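Local coordinates for protein transcriptional regulator, MarR family (Silicibacter pomeroyi DSS-3, PDB 3CDH) that probably binds DNA as a dimeric winged helix-turn-helix regulator of the MarR family and so controls transcription, at residues R42-V48 with I77-M81; L49-N55 with R108-L114. All blocks are in the same frame, centred on the assembly; numbering follows the deposited sequence.

Contact 1 (R42-V48 with I77-M81); sequences RVPEWRV and IVDQM
In the winged helix-turn-helix domain of this MarR-family protein, helix 43-54 packs against helix 71-84, which by its place in the fold is probably the DNA-recognition helix. The short axes of 43-48 and 77-81 cross at -76° and approach to 10.3 Å; the nearest CA atoms, those of Glu45 and Ile77, are 7.0 Å apart. Arg42 is the N-cap residue (phi/psi -93/153); its CA-to-CB bond points toward 77-81, and chi1-chi3 of m, t, m bring NH1 to donate to Gln80 OE1 (2.6 Å, 155°), with Ile77 over one guanidinium face. Arg42 NH1 also forms a salt bridge with Glu45 OE1 (3.0 Å), while Arg42 N donates to Glu45 OE2 (3.3 Å). Glu45 OE1 has its strongest partner outside the segments, in a salt bridge with Arg84. Beneath, Pro44 CB meets Ile77 CD1 at 3.6 Å. Selenomethionine Met81 (m, t, p) passes Glu45, CG to CG 3.4 Å, and the t rotamer of Val48 sets its CG1 3.7 Å from Met81 CE.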
loop_
_atom_site.group_PDB
_atom_site.type_symbol
_atom_site.label_atom_id
_atom_site.label_comp_id
_atom_site.label_asym_id
_atom_site.label_seq_id
_atom_site.Cartn_x
_atom_site.Cartn_y
_atom_site.Cartn_z
ATOM N N ARG B 42 9.761 -13.408 3.209
ATOM C CA ARG B 42 8.915 -12.596 2.337
ATOM C C ARG B 42 7.969 -11.725 3.169
ATOM O O ARG B 42 7.594 -12.083 4.306
ATOM C CB ARG B 42 8.124 -13.486 1.393
ATOM C CG ARG B 42 8.887 -13.986 0.227
ATOM C CD ARG B 42 8.152 -15.132 -0.447
ATOM N NE ARG B 42 7.700 -16.112 0.555
ATOM C CZ ARG B 42 6.857 -17.129 0.317
ATOM N NH1 ARG B 42 6.522 -17.960 1.316
ATOM N NH2 ARG B 42 6.352 -17.319 -0.911
ATOM N N VAL B 43 7.567 -10.587 2.605
ATOM C CA VAL B 43 6.683 -9.670 3.339
ATOM C C VAL B 43 5.408 -10.348 3.853
ATOM O O VAL B 43 5.045 -10.198 5.013
ATOM C CB VAL B 43 6.359 -8.393 2.535
ATOM C CG1 VAL B 43 5.205 -7.628 3.180
ATOM C CG2 VAL B 43 7.581 -7.525 2.447
ATOM N N PRO B 44 4.738 -11.126 3.012
ATOM C CA PRO B 44 3.551 -11.772 3.570
ATOM C C PRO B 44 3.882 -12.691 4.745
ATOM O O PRO B 44 3.079 -12.788 5.683
ATOM C CB PRO B 44 3.006 -12.596 2.405
ATOM C CG PRO B 44 3.655 -12.071 1.218
ATOM C CD PRO B 44 4.946 -11.463 1.596
ATOM N N GLU B 45 5.035 -13.380 4.697
ATOM C CA GLU B 45 5.399 -14.280 5.799
ATOM C C GLU B 45 5.550 -13.480 7.085
ATOM O O GLU B 45 5.014 -13.851 8.119
ATOM C CB GLU B 45 6.645 -15.075 5.490
ATOM C CG GLU B 45 6.386 -16.509 5.101
ATOM C CD GLU B 45 7.509 -17.109 4.278
ATOM O OE1 GLU B 45 7.553 -18.348 4.068
ATOM O OE2 GLU B 45 8.370 -16.330 3.805
ATOM N N TRP B 46 6.209 -12.334 7.017
ATOM C CA TRP B 46 6.364 -11.533 8.218
ATOM C C TRP B 46 5.012 -11.066 8.764
ATOM O O TRP B 46 4.798 -11.034 9.989
ATOM C CB TRP B 46 7.340 -10.387 7.965
ATOM C CG TRP B 46 6.916 -9.088 8.481
ATOM C CD1 TRP B 46 6.445 -8.047 7.743
ATOM C CD2 TRP B 46 6.917 -8.648 9.842
ATOM N NE1 TRP B 46 6.162 -6.978 8.550
ATOM C CE2 TRP B 46 6.440 -7.312 9.846
ATOM C CE3 TRP B 46 7.278 -9.238 11.053
ATOM C CZ2 TRP B 46 6.296 -6.562 11.015
ATOM C CZ3 TRP B 46 7.134 -8.490 12.230
ATOM C CH2 TRP B 46 6.640 -7.169 12.199
ATOM N N ARG B 47 4.096 -10.723 7.867
ATOM C CA ARG B 47 2.808 -10.233 8.308
ATOM C C ARG B 47 2.067 -11.327 9.046
ATOM O O ARG B 47 1.454 -11.065 10.093
ATOM C CB ARG B 47 1.990 -9.708 7.147
ATOM C CG ARG B 47 2.581 -8.452 6.587
ATOM C CD ARG B 47 1.820 -7.944 5.403
ATOM N NE ARG B 47 2.297 -6.622 5.003
ATOM C CZ ARG B 47 1.838 -5.952 3.940
ATOM N NH1 ARG B 47 0.882 -6.485 3.159
ATOM N NH2 ARG B 47 2.339 -4.752 3.656
ATOM N N VAL B 48 2.133 -12.556 8.531
ATOM C CA VAL B 48 1.506 -13.658 9.238
ATOM C C VAL B 48 2.097 -13.755 10.642
ATOM O O VAL B 48 1.339 -13.862 11.627
ATOM C CB VAL B 48 1.661 -14.979 8.528
ATOM C CG1 VAL B 48 1.479 -16.139 9.526
ATOM C CG2 VAL B 48 0.664 -15.058 7.408
ATOM N N ILE B 77 0.720 -19.273 1.092
ATOM C CA ILE B 77 1.749 -18.818 2.000
ATOM C C ILE B 77 1.723 -19.526 3.327
ATOM O O ILE B 77 2.770 -20.013 3.779
ATOM C CB ILE B 77 1.777 -17.314 2.164
ATOM C CG1 ILE B 77 2.597 -16.767 1.015
ATOM C CG2 ILE B 77 2.508 -16.928 3.442
ATOM C CD1 ILE B 77 2.118 -15.500 0.555
ATOM N N VAL B 78 0.551 -19.616 3.943
ATOM C CA VAL B 78 0.481 -20.278 5.212
ATOM C C VAL B 78 0.925 -21.716 5.040
ATOM O O VAL B 78 1.686 -22.200 5.861
ATOM C CB VAL B 78 -0.903 -20.194 5.836
ATOM C CG1 VAL B 78 -1.040 -21.186 6.975
ATOM C CG2 VAL B 78 -1.172 -18.743 6.320
ATOM N N ASP B 79 0.504 -22.400 3.974
ATOM C CA ASP B 79 0.970 -23.776 3.781
ATOM C C ASP B 79 2.483 -23.897 3.763
ATOM O O ASP B 79 3.049 -24.884 4.268
ATOM C CB ASP B 79 0.477 -24.360 2.479
ATOM C CG ASP B 79 -1.006 -24.596 2.470
ATOM O OD1 ASP B 79 -1.641 -24.703 3.548
ATOM O OD2 ASP B 79 -1.538 -24.659 1.344
ATOM N N GLN B 80 3.139 -22.917 3.162
ATOM C CA GLN B 80 4.597 -22.974 3.039
ATOM C C GLN B 80 5.242 -22.835 4.407
ATOM O O GLN B 80 6.195 -23.546 4.713
ATOM C CB GLN B 80 5.115 -21.893 2.103
ATOM C CG GLN B 80 4.725 -22.124 0.698
ATOM C CD GLN B 80 5.145 -20.980 -0.195
ATOM O OE1 GLN B 80 5.008 -19.796 0.165
ATOM N NE2 GLN B 80 5.691 -21.324 -1.367
HETATM N N MSE B 81 4.706 -21.925 5.215
HETATM C CA MSE B 81 5.173 -21.738 6.557
HETATM C C MSE B 81 4.919 -22.977 7.411
HETATM O O MSE B 81 5.724 -23.352 8.259
HETATM C CB MSE B 81 4.507 -20.511 7.155
HETATM C CG MSE B 81 4.907 -19.256 6.457
HETATM SE SE MSE B 81 3.934 -17.695 7.140
HETATM C CE MSE B 81 4.901 -17.376 8.780
#

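Contact 2 (L49-N55 with R108-L114); sequences LACLVDN and RALAESL
Arg108 NH1 donates to the main-chain oxygen Val53 O (2.7 Å, 160°), joining the winged helix-turn-helix domain of the MarR fold to the long helix 105-130 that follows the wing strand 100-103. Arg108 NH2 makes a weak bond to Asn55 O (3.4 Å, 143°). One guanidinium thus donates to two carbonyls, the second weakly, near where the chain leaves the helix; Asn55 has phi/psi -71/151. To get there, Arg108 extends through t, t and then folds with chi3 at -84° and chi4 at -58°. The short axes of 49-54 and 108-114 cross at -105°, 9.0 Å apart. Small Ala111 permits the close approach: its CA lies 5.1 Å from that of Leu49, their CB atoms are 3.9 Å apart, and Val53 CG2 lies 4.0 Å from Ala111 CB. Leu103 of the wing strand also touches Leu49 and Ala111. Leu49, in its m, t rotamer, extends CD1 to 4.0 Å from Leu110 CD2 and 3.8 Å from Leu114 CD1.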
loop_
_atom_site.group_PDB
_atom_site.type_symbol
_atom_site.label_atom_id
_atom_site.label_comp_id
_atom_site.label_asym_id
_atom_site.label_seq_id
_atom_site.Cartn_x
_atom_site.Cartn_y
_atom_site.Cartn_z
ATOM N N LEU B 49 3.431 -13.694 10.736
ATOM C CA LEU B 49 4.092 -13.704 12.039
ATOM C C LEU B 49 3.673 -12.529 12.902
ATOM O O LEU B 49 3.370 -12.696 14.096
ATOM C CB LEU B 49 5.606 -13.731 11.898
ATOM C CG LEU B 49 6.191 -14.973 11.233
ATOM C CD1 LEU B 49 7.652 -14.719 11.036
ATOM C CD2 LEU B 49 5.979 -16.244 12.053
ATOM N N ALA B 50 3.634 -11.341 12.311
ATOM C CA ALA B 50 3.180 -10.178 13.061
ATOM C C ALA B 50 1.749 -10.389 13.611
ATOM O O ALA B 50 1.474 -10.083 14.790
ATOM C CB ALA B 50 3.298 -8.935 12.229
ATOM N N CYS B 51 0.854 -10.953 12.798
ATOM C CA CYS B 51 -0.519 -11.194 13.279
ATOM C C CYS B 51 -0.630 -12.241 14.345
ATOM O O CYS B 51 -1.571 -12.208 15.116
ATOM C CB CYS B 51 -1.447 -11.646 12.171
ATOM S SG CYS B 51 -1.633 -10.459 10.930
ATOM N N LEU B 52 0.284 -13.206 14.359
ATOM C CA LEU B 52 0.122 -14.332 15.273
ATOM C C LEU B 52 0.883 -14.180 16.575
ATOM O O LEU B 52 0.702 -14.981 17.473
ATOM C CB LEU B 52 0.449 -15.665 14.600
ATOM C CG LEU B 52 -0.466 -16.124 13.470
ATOM C CD1 LEU B 52 0.084 -17.389 12.930
ATOM C CD2 LEU B 52 -1.873 -16.357 13.937
ATOM N N VAL B 53 1.729 -13.161 16.675
ATOM C CA VAL B 53 2.521 -12.967 17.877
ATOM C C VAL B 53 1.660 -12.785 19.140
ATOM O O VAL B 53 1.913 -13.473 20.118
ATOM C CB VAL B 53 3.577 -11.862 17.695
ATOM C CG1 VAL B 53 2.987 -10.489 17.918
ATOM C CG2 VAL B 53 4.756 -12.103 18.609
ATOM N N ASP B 54 0.640 -11.913 19.123
ATOM C CA ASP B 54 -0.248 -11.779 20.299
ATOM C C ASP B 54 -1.281 -12.866 20.359
ATOM O O ASP B 54 -1.458 -13.463 21.402
ATOM C CB ASP B 54 -1.050 -10.488 20.357
ATOM C CG ASP B 54 -0.299 -9.319 19.867
ATOM O OD1 ASP B 54 0.307 -8.586 20.696
ATOM O OD2 ASP B 54 -0.331 -9.144 18.637
ATOM N N ASN B 55 -1.986 -13.099 19.265
ATOM C CA ASN B 55 -3.091 -14.023 19.241
ATOM C C ASN B 55 -2.644 -15.482 19.350
ATOM O O ASN B 55 -1.544 -15.838 18.967
ATOM C CB ASN B 55 -3.891 -13.782 17.973
ATOM C CG ASN B 55 -4.102 -12.281 17.686
ATOM O OD1 ASN B 55 -3.163 -11.548 17.328
ATOM N ND2 ASN B 55 -5.344 -11.822 17.843
ATOM N N ARG B 108 7.076 -18.836 17.073
ATOM C CA ARG B 108 6.868 -17.826 18.089
ATOM C C ARG B 108 8.176 -17.118 18.428
ATOM O O ARG B 108 8.195 -15.907 18.679
ATOM C CB ARG B 108 6.204 -18.457 19.312
ATOM C CG ARG B 108 5.690 -17.496 20.372
ATOM C CD ARG B 108 4.686 -18.191 21.327
ATOM N NE ARG B 108 3.292 -18.248 20.833
ATOM C CZ ARG B 108 2.545 -17.178 20.488
ATOM N NH1 ARG B 108 3.052 -15.940 20.538
ATOM N NH2 ARG B 108 1.283 -17.337 20.062
ATOM N N ALA B 109 9.278 -17.847 18.394
ATOM C CA ALA B 109 10.573 -17.225 18.690
ATOM C C ALA B 109 10.910 -16.190 17.617
ATOM O O ALA B 109 11.369 -15.079 17.921
ATOM C CB ALA B 109 11.678 -18.268 18.790
ATOM N N LEU B 110 10.665 -16.576 16.363
ATOM C CA LEU B 110 11.045 -15.777 15.234
ATOM C C LEU B 110 10.174 -14.527 15.205
ATOM O O LEU B 110 10.690 -13.406 15.105
ATOM C CB LEU B 110 10.884 -16.581 13.968
ATOM C CG LEU B 110 11.166 -15.852 12.654
ATOM C CD1 LEU B 110 12.522 -15.125 12.677
ATOM C CD2 LEU B 110 11.062 -16.807 11.450
ATOM N N ALA B 111 8.864 -14.724 15.331
ATOM C CA ALA B 111 7.928 -13.618 15.406
ATOM C C ALA B 111 8.337 -12.663 16.492
ATOM O O ALA B 111 8.285 -11.443 16.308
ATOM C CB ALA B 111 6.530 -14.117 15.661
ATOM N N GLU B 112 8.773 -13.202 17.623
ATOM C CA GLU B 112 9.103 -12.307 18.705
ATOM C C GLU B 112 10.283 -11.435 18.374
ATOM O O GLU B 112 10.241 -10.231 18.606
ATOM C CB GLU B 112 9.288 -13.041 20.001
ATOM C CG GLU B 112 8.070 -12.916 20.881
ATOM C CD GLU B 112 7.842 -14.150 21.754
ATOM O OE1 GLU B 112 8.826 -14.782 22.244
ATOM O OE2 GLU B 112 6.653 -14.488 21.952
ATOM N N SER B 113 11.317 -12.005 17.779
ATOM C CA SER B 113 12.461 -11.178 17.513
ATOM C C SER B 113 12.196 -10.200 16.369
ATOM O O SER B 113 12.660 -9.057 16.408
ATOM C CB SER B 113 13.728 -12.001 17.340
ATOM O OG SER B 113 13.885 -12.377 16.009
ATOM N N LEU B 114 11.392 -10.602 15.391
ATOM C CA LEU B 114 10.973 -9.665 14.356
ATOM C C LEU B 114 10.100 -8.535 14.877
ATOM O O LEU B 114 10.296 -7.378 14.514
ATOM C CB LEU B 114 10.235 -10.386 13.254
ATOM C CG LEU B 114 11.163 -11.277 12.461
ATOM C CD1 LEU B 114 10.359 -12.014 11.422
ATOM C CD2 LEU B 114 12.259 -10.444 11.833
#

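In the fold
Both contacts use helix 43-54, the N-terminal half against helix 71-84 in contact 1 and the C-terminal half against helix 105-130 in contact 2. Contact 1 is the more buried, with five of eight touching residues buried against four of nine. Each has an arginine at the edge of its apolar packing, but Arg42 works through side-chain partners, whereas Arg108 binds backbone oxygens. The packing is continuous, Met81 CE lying 3.6 Å from Leu49 CD2; Trp46, on another side of helix 43-54, meets Leu114. Beside both contacts this helix touches the N-terminal part of the second subunit, Trp46 packing on Tyr16 of that subunit and Asp54 OD2 accepting a hydrogen bond from its Phe12 N, which places the probable DNA-binding domain beside the dimer interface.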